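Local structure of protein kinase, putative (Bodo saltans, 6TLY) at residues E44-Y49 with V58-A63. The protein is a putative kinetochore protein kinase, KKT2, whose zinc-binding central domain, the part described here, probably serves in centromere localization. Residues are numbered along the deposited sequence; the frame is centred on the assembly and turned at random. Where two conformers were deposited one is given.
With ZN (zinc ion), chain C.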
ATOM      1  N   GLU A  44     -18.197  -7.297  -0.754  1.00 29.48           N
ATOM      2  CA  GLU A  44     -18.073  -7.558  -2.188  1.00 31.17           C
ATOM      3  C   GLU A  44     -17.985  -6.233  -2.995  1.00 32.24           C
ATOM      4  O   GLU A  44     -17.446  -6.216  -4.102  1.00 33.40           O
ATOM      5  CB  GLU A  44     -19.282  -8.405  -2.672  1.00 33.60           C
ATOM      6  N   LYS A  45     -18.500  -5.123  -2.446  1.00 31.87           N
ATOM      7  CA  LYS A  45     -18.472  -3.832  -3.122  1.00 31.88           C
ATOM      8  C   LYS A  45     -17.197  -3.053  -2.767  1.00 31.40           C
ATOM      9  O   LYS A  45     -16.630  -2.391  -3.631  1.00 32.40           O
ATOM     10  CB  LYS A  45     -19.726  -3.026  -2.747  1.00 34.67           C
ATOM     11  CG  LYS A  45     -19.772  -1.595  -3.289  1.00 40.22           C
ATOM     12  CD  LYS A  45     -20.776  -0.753  -2.503  1.00 45.51           C
ATOM     13  CE  LYS A  45     -20.790   0.702  -2.913  1.00 50.15           C
ATOM     14  NZ  LYS A  45     -21.279   0.892  -4.312  1.00 52.51           N
ATOM     15  N   ALA A  46     -16.734  -3.142  -1.506  1.00 29.36           N
ATOM     16  CA  ALA A  46     -15.558  -2.400  -1.063  1.00 28.48           C
ATOM     17  C   ALA A  46     -14.547  -3.323  -0.407  1.00 27.56           C
ATOM     18  O   ALA A  46     -14.706  -3.712   0.753  1.00 27.72           O
ATOM     19  CB  ALA A  46     -15.965  -1.299  -0.095  1.00 28.74           C
ATOM     20  N   TYR A  47     -13.522  -3.701  -1.163  1.00 25.96           N
ATOM     21  CA  TYR A  47     -12.476  -4.589  -0.676  1.00 25.26           C
ATOM     22  C   TYR A  47     -11.103  -3.927  -0.848  1.00 24.39           C
ATOM     23  O   TYR A  47     -11.039  -2.762  -1.254  1.00 24.70           O
ATOM     24  CB  TYR A  47     -12.573  -6.021  -1.261  1.00 25.36           C
ATOM     25  CG  TYR A  47     -12.647  -6.053  -2.772  1.00 26.23           C
ATOM     26  CD1 TYR A  47     -13.840  -5.800  -3.434  1.00 27.23           C
ATOM     27  CD2 TYR A  47     -11.533  -6.383  -3.535  1.00 27.20           C
ATOM     28  CE1 TYR A  47     -13.914  -5.821  -4.823  1.00 28.69           C
ATOM     29  CE2 TYR A  47     -11.601  -6.436  -4.925  1.00 28.13           C
ATOM     30  CZ  TYR A  47     -12.793  -6.152  -5.566  1.00 29.38           C
ATOM     31  OH  TYR A  47     -12.868  -6.185  -6.939  1.00 30.86           O
ATOM     32  N   MET A  48     -10.025  -4.632  -0.499  1.00 23.69           N
ATOM     33  CA  MET A  48      -8.705  -4.035  -0.476  0.50 24.14           C
ATOM     34  C   MET A  48      -7.607  -4.893  -1.087  1.00 23.67           C
ATOM     35  O   MET A  48      -7.769  -6.099  -1.233  1.00 24.87           O
ATOM     36  CB  MET A  48      -8.344  -3.716   0.984  0.50 25.53           C
ATOM     37  CG  MET A  48      -8.236  -4.952   1.850  0.50 28.56           C
ATOM     38  SD  MET A  48      -7.499  -4.704   3.481  0.50 35.73           S
ATOM     39  CE  MET A  48      -5.905  -4.076   3.017  0.50 37.02           C
ATOM     40  N   TYR A  49      -6.537  -4.216  -1.455  1.00 21.73           N
ATOM     41  CA  TYR A  49      -5.288  -4.859  -1.897  1.00 21.83           C
ATOM     42  C   TYR A  49      -4.191  -4.396  -0.940  1.00 20.95           C
ATOM     43  O   TYR A  49      -4.193  -3.260  -0.543  1.00 21.08           O
ATOM     44  CB  TYR A  49      -4.994  -4.471  -3.343  1.00 22.26           C
ATOM     45  CG  TYR A  49      -5.917  -5.077  -4.368  1.00 23.82           C
ATOM     46  CD1 TYR A  49      -7.145  -4.513  -4.666  1.00 24.54           C
ATOM     47  CD2 TYR A  49      -5.543  -6.204  -5.070  1.00 24.98           C
ATOM     48  CE1 TYR A  49      -7.979  -5.051  -5.627  1.00 25.57           C
ATOM     49  CE2 TYR A  49      -6.365  -6.760  -6.031  1.00 25.77           C
ATOM     50  CZ  TYR A  49      -7.586  -6.181  -6.318  1.00 26.56           C
ATOM     51  OH  TYR A  49      -8.386  -6.744  -7.256  1.00 27.35           O
ATOM     52  N   VAL A  58      -4.556  -0.268  -0.372  1.00 19.50           N
ATOM     53  CA  VAL A  58      -5.397   0.464  -1.375  0.50 19.94           C
ATOM     54  C   VAL A  58      -6.833  -0.154  -1.544  1.00 20.21           C
ATOM     55  O   VAL A  58      -7.160  -1.450  -1.552  1.00 20.74           O
ATOM     56  CB  VAL A  58      -4.636   0.537  -2.713  0.50 20.95           C
ATOM     57  CG1 VAL A  58      -4.419  -0.826  -3.328  0.50 20.86           C
ATOM     58  CG2 VAL A  58      -5.289   1.463  -3.714  0.50 21.93           C
ATOM     59  N   CYS A  59      -7.811   0.732  -1.818  1.00 20.02           N
ATOM     60  CA  CYS A  59      -9.191   0.255  -2.059  1.00 20.54           C
ATOM     61  C   CYS A  59      -9.247  -0.452  -3.443  1.00 20.98           C
ATOM     62  O   CYS A  59      -8.357  -0.252  -4.271  1.00 20.49           O
ATOM     63  CB  CYS A  59     -10.207   1.405  -1.964  1.00 21.25           C
ATOM     64  SG  CYS A  59     -10.213   2.551  -3.380  1.00 23.60           S
ATOM     65  N   ASN A  60     -10.296  -1.265  -3.700  1.00 21.43           N
ATOM     66  CA  ASN A  60     -10.389  -1.968  -4.972  1.00 22.95           C
ATOM     67  C   ASN A  60     -10.484  -0.997  -6.153  1.00 24.26           C
ATOM     68  O   ASN A  60      -9.966  -1.308  -7.221  1.00 24.27           O
ATOM     69  CB  ASN A  60     -11.563  -2.932  -4.984  1.00 25.24           C
ATOM     70  CG  ASN A  60     -12.879  -2.274  -4.646  1.00 29.38           C
ATOM     71  OD1 ASN A  60     -13.110  -1.830  -3.520  1.00 29.63           O
ATOM     72  ND2 ASN A  60     -13.787  -2.201  -5.625  1.00 31.91           N
ATOM     73  N   GLN A  61     -11.139   0.163  -5.954  1.00 24.70           N
ATOM     74  CA  GLN A  61     -11.337   1.176  -6.999  1.00 26.29           C
ATOM     75  C   GLN A  61     -10.005   1.741  -7.473  1.00 26.38           C
ATOM     76  O   GLN A  61      -9.764   1.786  -8.677  1.00 27.33           O
ATOM     77  CB  GLN A  61     -12.246   2.305  -6.480  1.00 30.07           C
ATOM     78  CG  GLN A  61     -13.659   2.287  -7.047  1.00 37.79           C
ATOM     79  CD  GLN A  61     -14.691   2.900  -6.110  1.00 45.58           C
ATOM     80  OE1 GLN A  61     -14.363   3.524  -5.085  1.00 48.69           O
ATOM     81  NE2 GLN A  61     -15.969   2.734  -6.445  1.00 46.15           N
ATOM     82  N   CYS A  62      -9.130   2.136  -6.537  1.00 25.34           N
ATOM     83  CA  CYS A  62      -7.825   2.673  -6.911  1.00 25.34           C
ATOM     84  C   CYS A  62      -6.927   1.575  -7.516  1.00 25.70           C
ATOM     85  O   CYS A  62      -6.259   1.808  -8.533  1.00 26.05           O
ATOM     86  CB  CYS A  62      -7.148   3.361  -5.727  1.00 24.96           C
ATOM     87  SG  CYS A  62      -7.921   4.913  -5.202  1.00 25.01           S
ATOM     88  N   ALA A  63      -6.932   0.377  -6.916  1.00 24.89           N
ATOM     89  CA  ALA A  63      -6.071  -0.704  -7.371  1.00 25.93           C
ATOM     90  C   ALA A  63      -6.345  -1.174  -8.817  1.00 27.28           C
ATOM     91  O   ALA A  63      -5.426  -1.211  -9.641  1.00 27.67           O
ATOM     92  CB  ALA A  63      -6.137  -1.871  -6.402  1.00 25.48           C
TER
HETATM   93 ZN    ZN C 702      -8.753   4.358  -3.115  0.69 24.18          ZN
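Asn60 lays its CB over the centre of the Tyr47 ring, 3.5 Å from the centroid and 12° off the ring normal, a CH-pi contact. Amide and ring planes lie only 16° apart, so the carboxamide continues the stack toward CE1. Tyr47 is set up for this by its chi1 of 53°, which puts CG between its own backbone N and carbonyl carbon. Tyr47 N donates to Asn60 OD1 at 3.0 Å, from well above the carbonyl plane, while the backbone N of Asn60 returns a weak bond to Tyr47 O. An alanine in place of Tyr47 would probably strip the cover from Asn60 CB and its amide and leave Glu64, which accepts from both tyrosine hydroxyls, with Tyr49 OH alone of the two. Further along, Tyr49 and Val58 form an antiparallel hydrogen-bonded pair, Tyr49 N reaching Val58 O at 2.8 Å and Val58 N reaching Tyr49 O at 3.0 Å. On the sheet face shared by Tyr49 and Val58, Tyr49 CD1 packs 3.3 Å from Ala63 CB. Cys59, the N-cap, accepts from Cys62 N through SG; Cys59 SG and Cys62 SG each bind the zinc ion at 2.3 Å, one CxxC half of a four-cysteine site that Cys32 and Cys35 complete within the C1-type region. The contact thus joins hairpin strands 48-51 and 56-59 to the first turn of helix 60-65, while strand 18-20 flanks strand 48-51 on its other edge.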